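Local atomic coordinates of dipeptide Epimerase (Enterococcus faecalis V583, PDB entry 3K1G), a protein that belongs to the enolase superfamily of enzymes, pairing an N-terminal capping domain with a TIM-barrel domain at whose strand ends the active site lies. Residues 12-17 with 25-30; 19-24 with 159-164; 154-159 with 182-187; 294-299 with 319-324. All coordinates share one frame; numbering follows the deposited sequence.

In the fold
Contact 1 pairs the first two strands of the N-terminal domain; contact 2 takes the tip of that same hairpin and lays it against barrel strand 157-161. Contact 3 follows this strand to its neighbour 185-189 and shares Lys159 with contact 2. Contact 4 joins two loops at the ends of the last barrel strands, its centre about 10 Å from that of contact 1, and a probable hydrogen bond from Lys16 N to Gly324 O (2.9 Å) links them. Contacts 2, 3 and 4 touch the bound tyrosine, which Ile26 of contact 1 also nears (about 4 Å); 2 and 4 also the linked serine. Contacts 1 and 3 lie farthest apart, about 25 Å between centres.

Contact 1. Residues 12-17 with 25-30; sequences KIKLKE and TIESAD
With CG swung opposite its own carbonyl carbon (chi1 -65°), Leu15 drops its branched end onto strand 25-30: CD1 meets Ile26 CG1 at 3.9 Å and CD2 meets Ala29 CB at 4.0 Å. Asp30 turns its carboxylate the same way about its first torsion (chi1 -53°), and OD1 comes against the start of the Lys12 chain, 3.1 Å from CG, while the ammonium end of Lys12 runs on past it. Ser28 OG donates to that same OD1 (3.0 Å), arriving from above the carboxylate plane, and so helps fix the rotation of the acid. Lys14 bends twice along its chain and folds back over Glu27, where NZ has a weak bond to the backbone O (3.4 Å) and a long salt bridge to OE2. Between the strands, Ile13 and Ala29 exchange two backbone bonds, and Leu15 N gives a third to Glu27 O at 3.2 Å. Polar side chains of Lys12, Lys14, Ser28 and Asp30 share one face; Ile13 and Ala29 point to the other, where Leu325 packs on both. This is a twisted antiparallel beta hairpin, part of the three-stranded sheet of the enolase-type N-terminal domain.

Contact 2. Residues 19-24 with 159-164; sequences FTIALG and KIKVGT. With TYR (tyrosine), chain J; SER (serine), chain I.
Phe19 presents a ring edge to the bound tyrosine, whose CD1 lies in the ring plane 3.6 Å from CE2, while Lys161 CE comes up to the same ring at an oblique angle. The serine hydroxyl is also oblique to it, with OG 3.4 Å from Phe19 CE2. Two residues on, Ile21 uses two different branches. Its CG2 lies beside the Lys161 chain, 3.6 Å from CE, the two side chains pointing the same way; its CD1 reaches the tyrosine at CD1, 3.6 Å away. A bend at chi2 (-73°) turns Lys161 along the isoleucine and delivers NZ to the ligand, where its bonds to tyrosine OXT (3.1 Å) and serine O (3.2 Å) are both weak; Asp189 and Asn191 hold the same nitrogen. Lys159, extended throughout, gives a firmer bond from NZ to tyrosine O at 2.8 Å, and Asp318 and Glu215 pair with it too. Farther out, Ala22 CB rests on Gly163, and a water accepts from Ala22 N (3.0 Å) and lies within hydrogen-bonding distance of Val162 O, to which it may donate, joining the hairpin turn to the loop after the barrel strand. The chemistry thus divides the site: the barrel strand supplies two lysines to the tyrosine carboxylate, and the capping-domain hairpin supplies apolar carbons to its ring.

Contact 3. Residues 154-159 with 182-187; sequences GFDTLK and FDIKLR. With TYR (tyrosine), chain J.
Arg187 leans across onto strand 157-159 along most of its length. From CB the chain leaves between its own N and carbonyl carbon (chi1 39°), which puts both CB and CG by Leu158 O, CG at 3.2 Å and close to the CA and CB of Lys159. CD then passes 3.9 Å from Thr157 CG2, and a bend at chi3 (54°) lays the guanidinium flat under that methyl, with NE and CZ beneath it: Thr157 CG2 stands 3.4 Å above the plane of the Arg187 group, over its centre. At the tip, NH1 pairs with Asp132 and NH2 with Glu212. The backbones run parallel, and their bonds alternate: Lys185 N to Asp156 O (2.7 Å), Leu158 N to Lys185 O (2.9 Å), and Arg187 N to Leu158 O (2.9 Å), the first and last lying nearly along the C=O axis. On the other face of the sheet Leu158 and Leu186 lie side by side, CB of the former 3.7 Å from CD2 of the latter. Ile184, in the loop just before its strand, slants across Leu158 and sets CG2 against CG; helix 140-153 packs on both. Helix 166-180 makes the connection between the strands, a beta-alpha-beta crossover of the TIM barrel. Ile184 CD1 lies 3.8 Å from Phe155 O, a buried carbonyl without any polar partner. On the Arg187 side, two carboxylates answer the charge and probably offset the like charge of nearby Arg316, while a methyl shields one flat face, so the guanidinium is probably held in both position and rotation inside the barrel.

Contact 4. Residues 294-299 with 319-324; sequences AEETTI and LDATFG. With TYR (tyrosine), chain J; SER (serine), chain I.
Ala321 and Thr322, on a short 3-10 turn, pack against the chain of Glu296 to Thr298; in the TIM barrel these are the loops that follow the eighth and seventh strands. Ala321 loses the most surface. Its CB points toward the other loop and meets Glu296 O at 3.5 Å, so that a methyl faces a buried carbonyl for which the model has no polar partner. The Glu296 side chain touches the same methyl more loosely, CG lying 4.4 Å from Ala321 CB, and its carboxylate turns back to Met293 N. Thr322 is split by its first torsion (chi1 74°): OG1 heads for Ser335 O, while CG2, set opposite the carbonyl carbon, reaches the first turn of helix 298-310 and stops 3.9 Å from Thr298 N. No direct hydrogen bond joins the two loops; a water does so instead, donating to Ala294 O at 3.0 Å and to Ala321 O at 2.8 Å. Each loop also carries a ligand contact. Ala294 CB presses on the bound tyrosine ring, 3.3 Å from CZ. Glu295, bent at chi2 (100°), brings OE1 to the tyrosine OH, which donates to it across 2.6 Å. Just before the 3-10 turn, Asp320 takes the other end of the ligand: its OD1 accepts from serine N at 3.0 Å, and OD2 receives a weaker bond from that same nitrogen.

Contact 1. Residues 12-17 with 25-30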
# COMPACT_ATOMS: atom_id res chain seq x y z
N LYS A 12 -6.42 12.48 12.44
CA LYS A 12 -7.20 11.38 12.99
C LYS A 12 -8.55 11.35 12.29
O LYS A 12 -9.33 12.29 12.39
CB LYS A 12 -7.35 11.55 14.51
CG LYS A 12 -6.03 11.42 15.25
CD LYS A 12 -6.16 11.83 16.72
CE LYS A 12 -4.81 11.74 17.43
NZ LYS A 12 -4.89 12.20 18.85
N ILE A 13 -8.79 10.27 11.56
CA ILE A 13 -10.04 10.10 10.83
C ILE A 13 -10.72 8.82 11.29
O ILE A 13 -10.13 7.75 11.24
CB ILE A 13 -9.81 9.99 9.30
CG1 ILE A 13 -9.04 11.21 8.78
CG2 ILE A 13 -11.16 9.86 8.60
CD1 ILE A 13 -9.82 12.48 8.81
N LYS A 14 -11.98 8.95 11.71
CA LYS A 14 -12.75 7.80 12.17
C LYS A 14 -13.08 6.87 11.01
O LYS A 14 -13.48 7.32 9.93
CB LYS A 14 -14.05 8.27 12.84
CG LYS A 14 -14.77 7.20 13.66
CD LYS A 14 -13.97 6.84 14.91
CE LYS A 14 -14.69 5.79 15.77
NZ LYS A 14 -14.75 4.45 15.12
N LEU A 15 -12.90 5.57 11.22
CA LEU A 15 -13.24 4.60 10.18
C LEU A 15 -14.72 4.28 10.31
O LEU A 15 -15.26 4.24 11.42
CB LEU A 15 -12.40 3.33 10.34
CG LEU A 15 -10.90 3.54 10.12
CD1 LEU A 15 -10.17 2.21 10.17
CD2 LEU A 15 -10.68 4.22 8.78
N LYS A 16 -15.39 4.07 9.17
CA LYS A 16 -16.82 3.75 9.17
C LYS A 16 -17.15 2.43 9.85
O LYS A 16 -18.26 2.24 10.34
CB LYS A 16 -17.36 3.75 7.73
CG LYS A 16 -17.64 5.15 7.22
CD LYS A 16 -18.29 5.16 5.85
CE LYS A 16 -17.29 4.86 4.75
NZ LYS A 16 -17.90 5.07 3.40
N GLU A 17 -16.18 1.52 9.89
CA GLU A 17 -16.37 0.21 10.53
C GLU A 17 -15.03 -0.20 11.08
O GLU A 17 -13.99 0.23 10.58
CB GLU A 17 -16.82 -0.84 9.50
CG GLU A 17 -18.00 -0.44 8.63
CD GLU A 17 -18.21 -1.39 7.45
OE1 GLU A 17 -17.27 -1.55 6.64
OE2 GLU A 17 -19.30 -1.99 7.34
N THR A 25 -6.54 -5.24 15.07
CA THR A 25 -7.68 -4.45 14.63
C THR A 25 -7.37 -2.96 14.61
O THR A 25 -6.40 -2.51 15.23
CB THR A 25 -8.89 -4.65 15.55
OG1 THR A 25 -8.56 -4.21 16.87
CG2 THR A 25 -9.29 -6.12 15.59
N ILE A 26 -8.20 -2.19 13.92
CA ILE A 26 -8.02 -0.75 13.83
C ILE A 26 -9.38 -0.07 13.65
O ILE A 26 -10.21 -0.55 12.90
CB ILE A 26 -7.09 -0.38 12.65
CG1 ILE A 26 -7.11 1.13 12.41
CG2 ILE A 26 -7.52 -1.12 11.39
CD1 ILE A 26 -6.66 1.94 13.60
N GLU A 27 -9.59 1.05 14.34
CA GLU A 27 -10.87 1.75 14.22
C GLU A 27 -10.73 3.22 13.85
O GLU A 27 -11.73 3.91 13.65
CB GLU A 27 -11.67 1.62 15.53
CG GLU A 27 -11.23 2.54 16.66
CD GLU A 27 -12.07 2.36 17.93
OE1 GLU A 27 -11.94 1.30 18.58
OE2 GLU A 27 -12.85 3.27 18.26
N SER A 28 -9.49 3.70 13.75
CA SER A 28 -9.26 5.09 13.38
C SER A 28 -8.02 5.26 12.51
O SER A 28 -6.98 4.66 12.77
CB SER A 28 -9.12 5.96 14.64
OG SER A 28 -9.15 7.33 14.30
N ALA A 29 -8.16 6.07 11.46
CA ALA A 29 -7.06 6.33 10.54
C ALA A 29 -6.24 7.50 11.08
O ALA A 29 -6.55 8.65 10.79
CB ALA A 29 -7.60 6.68 9.16
N ASP A 30 -5.21 7.18 11.85
CA ASP A 30 -4.34 8.21 12.44
C ASP A 30 -2.98 8.28 11.76
O ASP A 30 -2.18 7.36 11.88
CB ASP A 30 -4.14 7.93 13.93
CG ASP A 30 -5.45 7.77 14.68
OD1 ASP A 30 -6.41 8.51 14.38
OD2 ASP A 30 -5.51 6.92 15.58

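Contact 2. Residues 19-24 with 159-164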
# COMPACT_ATOMS: atom_id res chain seq x y z
N PHE A 19 -12.00 -2.34 11.27
CA PHE A 19 -11.33 -3.26 10.36
C PHE A 19 -10.53 -4.28 11.17
O PHE A 19 -9.91 -3.93 12.17
CB PHE A 19 -10.42 -2.46 9.43
CG PHE A 19 -9.80 -3.27 8.32
CD1 PHE A 19 -10.59 -3.94 7.40
CD2 PHE A 19 -8.41 -3.34 8.19
CE1 PHE A 19 -10.02 -4.66 6.36
CE2 PHE A 19 -7.83 -4.06 7.15
CZ PHE A 19 -8.63 -4.73 6.23
N THR A 20 -10.53 -5.54 10.72
CA THR A 20 -9.81 -6.59 11.43
C THR A 20 -9.04 -7.55 10.51
O THR A 20 -9.57 -8.03 9.51
CB THR A 20 -10.78 -7.43 12.29
OG1 THR A 20 -11.56 -6.57 13.13
CG2 THR A 20 -10.00 -8.41 13.17
N ILE A 21 -7.79 -7.82 10.88
CA ILE A 21 -6.95 -8.74 10.12
C ILE A 21 -6.26 -9.70 11.10
O ILE A 21 -6.43 -9.57 12.31
CB ILE A 21 -5.87 -7.99 9.29
CG1 ILE A 21 -4.88 -7.27 10.21
CG2 ILE A 21 -6.56 -7.00 8.36
CD1 ILE A 21 -3.63 -6.78 9.49
N ALA A 22 -5.49 -10.64 10.58
CA ALA A 22 -4.82 -11.61 11.43
C ALA A 22 -3.90 -11.00 12.48
O ALA A 22 -3.73 -11.56 13.56
CB ALA A 22 -4.05 -12.60 10.58
N LEU A 23 -3.31 -9.85 12.15
CA LEU A 23 -2.37 -9.18 13.05
C LEU A 23 -2.97 -8.27 14.11
O LEU A 23 -2.30 -7.96 15.10
CB LEU A 23 -1.35 -8.39 12.22
CG LEU A 23 -0.53 -9.23 11.23
CD1 LEU A 23 0.31 -8.33 10.36
CD2 LEU A 23 0.34 -10.22 11.99
N GLY A 24 -4.21 -7.83 13.91
CA GLY A 24 -4.84 -6.96 14.88
C GLY A 24 -6.01 -6.19 14.30
O GLY A 24 -6.43 -6.45 13.17
N LYS A 159 -10.35 -8.49 -2.02
CA LYS A 159 -9.25 -8.95 -1.19
C LYS A 159 -9.94 -9.50 0.05
O LYS A 159 -10.71 -8.79 0.70
CB LYS A 159 -8.30 -7.80 -0.84
CG LYS A 159 -7.07 -8.23 -0.04
CD LYS A 159 -6.02 -7.13 0.01
CE LYS A 159 -4.79 -7.60 0.78
NZ LYS A 159 -3.69 -6.60 0.72
N ILE A 160 -9.68 -10.75 0.38
CA ILE A 160 -10.30 -11.40 1.52
C ILE A 160 -9.30 -11.76 2.60
O ILE A 160 -8.36 -12.52 2.35
CB ILE A 160 -11.04 -12.68 1.07
CG1 ILE A 160 -12.07 -12.32 -0.01
CG2 ILE A 160 -11.70 -13.35 2.27
CD1 ILE A 160 -12.67 -13.53 -0.69
N LYS A 161 -9.50 -11.22 3.80
CA LYS A 161 -8.61 -11.49 4.92
C LYS A 161 -8.97 -12.79 5.63
O LYS A 161 -10.15 -13.13 5.77
CB LYS A 161 -8.66 -10.33 5.91
CG LYS A 161 -8.08 -9.02 5.38
CD LYS A 161 -6.56 -9.10 5.32
CE LYS A 161 -5.94 -7.78 4.89
NZ LYS A 161 -4.45 -7.86 4.90
N VAL A 162 -7.95 -13.51 6.09
CA VAL A 162 -8.14 -14.77 6.79
C VAL A 162 -6.96 -14.93 7.73
O VAL A 162 -5.96 -14.22 7.59
CB VAL A 162 -8.14 -15.98 5.80
CG1 VAL A 162 -9.28 -15.83 4.80
CG2 VAL A 162 -6.81 -16.06 5.07
N GLY A 163 -7.08 -15.84 8.70
CA GLY A 163 -5.99 -16.04 9.64
C GLY A 163 -6.35 -16.55 11.02
O GLY A 163 -5.48 -16.60 11.90
N THR A 164 -7.61 -16.94 11.23
CA THR A 164 -8.03 -17.46 12.54
C THR A 164 -7.77 -18.96 12.65
O THR A 164 -7.77 -19.52 13.75
CB THR A 164 -9.53 -17.25 12.77
OG1 THR A 164 -10.27 -17.96 11.77
CG2 THR A 164 -9.88 -15.77 12.71
N TYR J . -3.29 -3.37 4.15
CA TYR J . -2.45 -4.30 4.90
C TYR J . -2.09 -5.54 4.09
O TYR J . -2.26 -5.50 2.85
CB TYR J . -3.16 -4.74 6.19
CG TYR J . -3.27 -3.65 7.23
CD1 TYR J . -4.37 -3.60 8.09
CD2 TYR J . -2.29 -2.67 7.37
CE1 TYR J . -4.49 -2.60 9.06
CE2 TYR J . -2.40 -1.66 8.33
CZ TYR J . -3.50 -1.64 9.17
OH TYR J . -3.65 -0.65 10.11
OXT TYR J . -1.61 -6.52 4.71
N SER I . -6.30 -3.22 1.99
CA SER I . -5.19 -2.65 2.83
C SER I . -4.44 -3.74 3.59
O SER I . -4.88 -4.89 3.67
CB SER I . -5.75 -1.61 3.80
OG SER I . -6.89 -2.10 4.50
O HOH W 1 -5.40 -11.20 7.66

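Contact 3. Residues 154-159 with 182-187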
# COMPACT_ATOMS: atom_id res chain seq x y z
N GLY A 154 -19.63 -2.24 -8.15
CA GLY A 154 -18.91 -2.29 -9.42
C GLY A 154 -17.54 -2.94 -9.35
O GLY A 154 -16.83 -2.99 -10.36
N PHE A 155 -17.17 -3.46 -8.18
CA PHE A 155 -15.88 -4.10 -8.00
C PHE A 155 -15.82 -5.49 -8.62
O PHE A 155 -16.78 -6.26 -8.54
CB PHE A 155 -15.55 -4.19 -6.50
CG PHE A 155 -15.20 -2.86 -5.88
CD1 PHE A 155 -13.89 -2.37 -5.92
CD2 PHE A 155 -16.19 -2.07 -5.29
CE1 PHE A 155 -13.58 -1.13 -5.37
CE2 PHE A 155 -15.88 -0.83 -4.74
CZ PHE A 155 -14.57 -0.35 -4.79
N ASP A 156 -14.69 -5.79 -9.25
CA ASP A 156 -14.49 -7.08 -9.90
C ASP A 156 -13.46 -7.93 -9.17
O ASP A 156 -13.33 -9.12 -9.45
CB ASP A 156 -14.05 -6.86 -11.34
CG ASP A 156 -15.14 -6.25 -12.20
OD1 ASP A 156 -14.83 -5.74 -13.30
OD2 ASP A 156 -16.32 -6.29 -11.77
N THR A 157 -12.72 -7.31 -8.26
CA THR A 157 -11.73 -8.05 -7.48
C THR A 157 -11.98 -7.79 -6.01
O THR A 157 -12.33 -6.68 -5.61
CB THR A 157 -10.29 -7.62 -7.83
OG1 THR A 157 -10.08 -7.74 -9.24
CG2 THR A 157 -9.28 -8.50 -7.09
N LEU A 158 -11.79 -8.81 -5.19
CA LEU A 158 -12.00 -8.66 -3.77
C LEU A 158 -10.82 -9.24 -3.02
O LEU A 158 -10.32 -10.31 -3.36
CB LEU A 158 -13.28 -9.38 -3.34
CG LEU A 158 -14.57 -8.94 -4.04
CD1 LEU A 158 -15.74 -9.71 -3.46
CD2 LEU A 158 -14.78 -7.45 -3.87
N LYS A 159 -10.35 -8.49 -2.02
CA LYS A 159 -9.25 -8.95 -1.19
C LYS A 159 -9.94 -9.50 0.05
O LYS A 159 -10.71 -8.79 0.70
CB LYS A 159 -8.30 -7.80 -0.84
CG LYS A 159 -7.07 -8.23 -0.04
CD LYS A 159 -6.02 -7.13 0.01
CE LYS A 159 -4.79 -7.60 0.78
NZ LYS A 159 -3.69 -6.60 0.72
N PHE A 182 -18.17 -16.46 -10.16
CA PHE A 182 -16.83 -16.88 -10.56
C PHE A 182 -16.18 -15.88 -11.51
O PHE A 182 -15.04 -16.07 -11.93
CB PHE A 182 -16.89 -18.26 -11.23
CG PHE A 182 -16.62 -19.40 -10.29
CD1 PHE A 182 -15.32 -19.76 -9.97
CD2 PHE A 182 -17.67 -20.11 -9.71
CE1 PHE A 182 -15.06 -20.80 -9.08
CE2 PHE A 182 -17.42 -21.16 -8.82
CZ PHE A 182 -16.11 -21.50 -8.51
N ASP A 183 -16.91 -14.82 -11.85
CA ASP A 183 -16.37 -13.79 -12.73
C ASP A 183 -15.54 -12.82 -11.89
O ASP A 183 -14.69 -12.09 -12.41
CB ASP A 183 -17.49 -13.02 -13.44
CG ASP A 183 -18.30 -13.90 -14.38
OD1 ASP A 183 -17.76 -14.90 -14.90
OD2 ASP A 183 -19.48 -13.57 -14.62
N ILE A 184 -15.80 -12.81 -10.58
CA ILE A 184 -15.10 -11.94 -9.65
C ILE A 184 -13.77 -12.56 -9.22
O ILE A 184 -13.72 -13.73 -8.83
CB ILE A 184 -15.95 -11.71 -8.37
CG1 ILE A 184 -17.33 -11.15 -8.73
CG2 ILE A 184 -15.22 -10.77 -7.42
CD1 ILE A 184 -17.29 -9.85 -9.53
N LYS A 185 -12.69 -11.79 -9.31
CA LYS A 185 -11.38 -12.29 -8.91
C LYS A 185 -11.30 -12.20 -7.39
O LYS A 185 -11.77 -11.23 -6.79
CB LYS A 185 -10.26 -11.44 -9.53
CG LYS A 185 -10.33 -11.34 -11.04
CD LYS A 185 -9.20 -10.48 -11.60
CE LYS A 185 -7.86 -11.20 -11.54
NZ LYS A 185 -7.84 -12.37 -12.47
N LEU A 186 -10.71 -13.21 -6.77
CA LEU A 186 -10.58 -13.23 -5.32
C LEU A 186 -9.15 -13.49 -4.88
O LEU A 186 -8.60 -14.56 -5.14
CB LEU A 186 -11.49 -14.31 -4.71
CG LEU A 186 -12.99 -14.21 -4.98
CD1 LEU A 186 -13.69 -15.40 -4.36
CD2 LEU A 186 -13.54 -12.91 -4.41
N ARG A 187 -8.56 -12.50 -4.22
CA ARG A 187 -7.20 -12.62 -3.71
C ARG A 187 -7.35 -12.82 -2.20
O ARG A 187 -8.27 -12.28 -1.59
CB ARG A 187 -6.39 -11.36 -4.03
CG ARG A 187 -7.17 -10.06 -3.90
CD ARG A 187 -6.42 -8.85 -4.49
NE ARG A 187 -6.00 -9.06 -5.87
CZ ARG A 187 -5.86 -8.10 -6.78
NH1 ARG A 187 -6.11 -6.83 -6.46
NH2 ARG A 187 -5.46 -8.40 -8.00
N TYR J . -3.29 -3.37 4.15
CA TYR J . -2.45 -4.30 4.90
C TYR J . -2.09 -5.54 4.09
O TYR J . -2.26 -5.50 2.85
CB TYR J . -3.16 -4.74 6.19
CG TYR J . -3.27 -3.65 7.23
CD1 TYR J . -4.37 -3.60 8.09
CD2 TYR J . -2.29 -2.67 7.37
CE1 TYR J . -4.49 -2.60 9.06
CE2 TYR J . -2.40 -1.66 8.33
CZ TYR J . -3.50 -1.64 9.17
OH TYR J . -3.65 -0.65 10.11
OXT TYR J . -1.61 -6.52 4.71

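Contact 4. Residues 294-299 with 319-324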
# COMPACT_ATOMS: atom_id res chain seq x y z
N ALA A 294 -4.02 0.65 6.54
CA ALA A 294 -5.38 1.07 6.86
C ALA A 294 -5.42 2.50 7.40
O ALA A 294 -6.41 3.22 7.23
CB ALA A 294 -6.00 0.10 7.87
N GLU A 295 -4.32 2.93 8.04
CA GLU A 295 -4.24 4.27 8.63
C GLU A 295 -3.99 5.42 7.66
O GLU A 295 -4.23 6.58 8.02
CB GLU A 295 -3.15 4.32 9.70
CG GLU A 295 -3.32 3.32 10.82
CD GLU A 295 -2.43 2.12 10.62
OE1 GLU A 295 -2.40 1.57 9.50
OE2 GLU A 295 -1.76 1.71 11.60
N GLU A 296 -3.51 5.15 6.46
CA GLU A 296 -3.25 6.27 5.57
C GLU A 296 -4.51 6.77 4.91
O GLU A 296 -5.54 6.11 4.93
CB GLU A 296 -2.18 5.93 4.53
CG GLU A 296 -2.37 4.67 3.76
CD GLU A 296 -1.17 4.41 2.87
OE1 GLU A 296 -0.79 5.33 2.11
OE2 GLU A 296 -0.60 3.29 2.94
N THR A 297 -4.44 7.97 4.34
CA THR A 297 -5.60 8.55 3.73
C THR A 297 -5.38 9.04 2.31
O THR A 297 -4.52 8.54 1.58
CB THR A 297 -6.15 9.70 4.61
OG1 THR A 297 -5.17 10.73 4.72
CG2 THR A 297 -6.46 9.18 6.01
N THR A 298 -6.17 10.04 1.94
CA THR A 298 -6.14 10.65 0.62
C THR A 298 -4.77 10.93 0.02
O THR A 298 -4.51 10.60 -1.14
CB THR A 298 -6.94 11.97 0.66
OG1 THR A 298 -8.22 11.72 1.26
CG2 THR A 298 -7.15 12.53 -0.75
N ILE A 299 -3.87 11.53 0.79
CA ILE A 299 -2.56 11.86 0.26
C ILE A 299 -1.73 10.62 -0.08
O ILE A 299 -1.18 10.52 -1.18
CB ILE A 299 -1.78 12.76 1.23
CG1 ILE A 299 -2.51 14.10 1.37
CG2 ILE A 299 -0.35 12.99 0.70
CD1 ILE A 299 -2.03 14.95 2.53
N LEU A 319 -5.69 -0.20 -3.21
CA LEU A 319 -5.72 1.17 -2.70
C LEU A 319 -7.15 1.48 -2.29
O LEU A 319 -7.87 2.20 -2.98
CB LEU A 319 -5.26 2.14 -3.79
CG LEU A 319 -3.86 1.87 -4.36
CD1 LEU A 319 -3.56 2.86 -5.48
CD2 LEU A 319 -2.84 1.97 -3.25
N ASP A 320 -7.55 0.93 -1.15
CA ASP A 320 -8.91 1.08 -0.64
C ASP A 320 -8.99 1.76 0.73
O ASP A 320 -10.04 1.72 1.38
CB ASP A 320 -9.55 -0.31 -0.53
CG ASP A 320 -8.74 -1.24 0.34
OD1 ASP A 320 -7.57 -0.91 0.65
OD2 ASP A 320 -9.26 -2.32 0.72
N ALA A 321 -7.90 2.37 1.17
CA ALA A 321 -7.89 3.03 2.47
C ALA A 321 -8.92 4.16 2.58
O ALA A 321 -9.56 4.31 3.63
CB ALA A 321 -6.48 3.56 2.78
N THR A 322 -9.11 4.93 1.52
CA THR A 322 -10.07 6.04 1.58
C THR A 322 -11.53 5.62 1.56
O THR A 322 -12.42 6.45 1.79
CB THR A 322 -9.87 7.02 0.42
OG1 THR A 322 -10.37 6.44 -0.79
CG2 THR A 322 -8.39 7.37 0.24
N PHE A 323 -11.79 4.34 1.29
CA PHE A 323 -13.17 3.84 1.23
C PHE A 323 -13.78 3.69 2.62
O PHE A 323 -15.00 3.70 2.78
CB PHE A 323 -13.22 2.48 0.51
CG PHE A 323 -12.69 2.51 -0.90
CD1 PHE A 323 -12.69 3.69 -1.64
CD2 PHE A 323 -12.21 1.34 -1.49
CE1 PHE A 323 -12.23 3.70 -2.96
CE2 PHE A 323 -11.75 1.34 -2.81
CZ PHE A 323 -11.76 2.53 -3.55
N GLY A 324 -12.92 3.55 3.63
CA GLY A 324 -13.42 3.40 4.98
C GLY A 324 -13.34 4.67 5.81
O GLY A 324 -13.63 4.62 7.00
N TYR J . -3.29 -3.37 4.15
CA TYR J . -2.45 -4.30 4.90
C TYR J . -2.09 -5.54 4.09
O TYR J . -2.26 -5.50 2.85
CB TYR J . -3.16 -4.74 6.19
CG TYR J . -3.27 -3.65 7.23
CD1 TYR J . -4.37 -3.60 8.09
CD2 TYR J . -2.29 -2.67 7.37
CE1 TYR J . -4.49 -2.60 9.06
CE2 TYR J . -2.40 -1.66 8.33
CZ TYR J . -3.50 -1.64 9.17
OH TYR J . -3.65 -0.65 10.11
OXT TYR J . -1.61 -6.52 4.71
N SER I . -6.30 -3.22 1.99
CA SER I . -5.19 -2.65 2.83
C SER I . -4.44 -3.74 3.59
O SER I . -4.88 -4.89 3.67
CB SER I . -5.75 -1.61 3.80
OG SER I . -6.89 -2.10 4.50
O HOH W 2 -8.99 2.69 5.82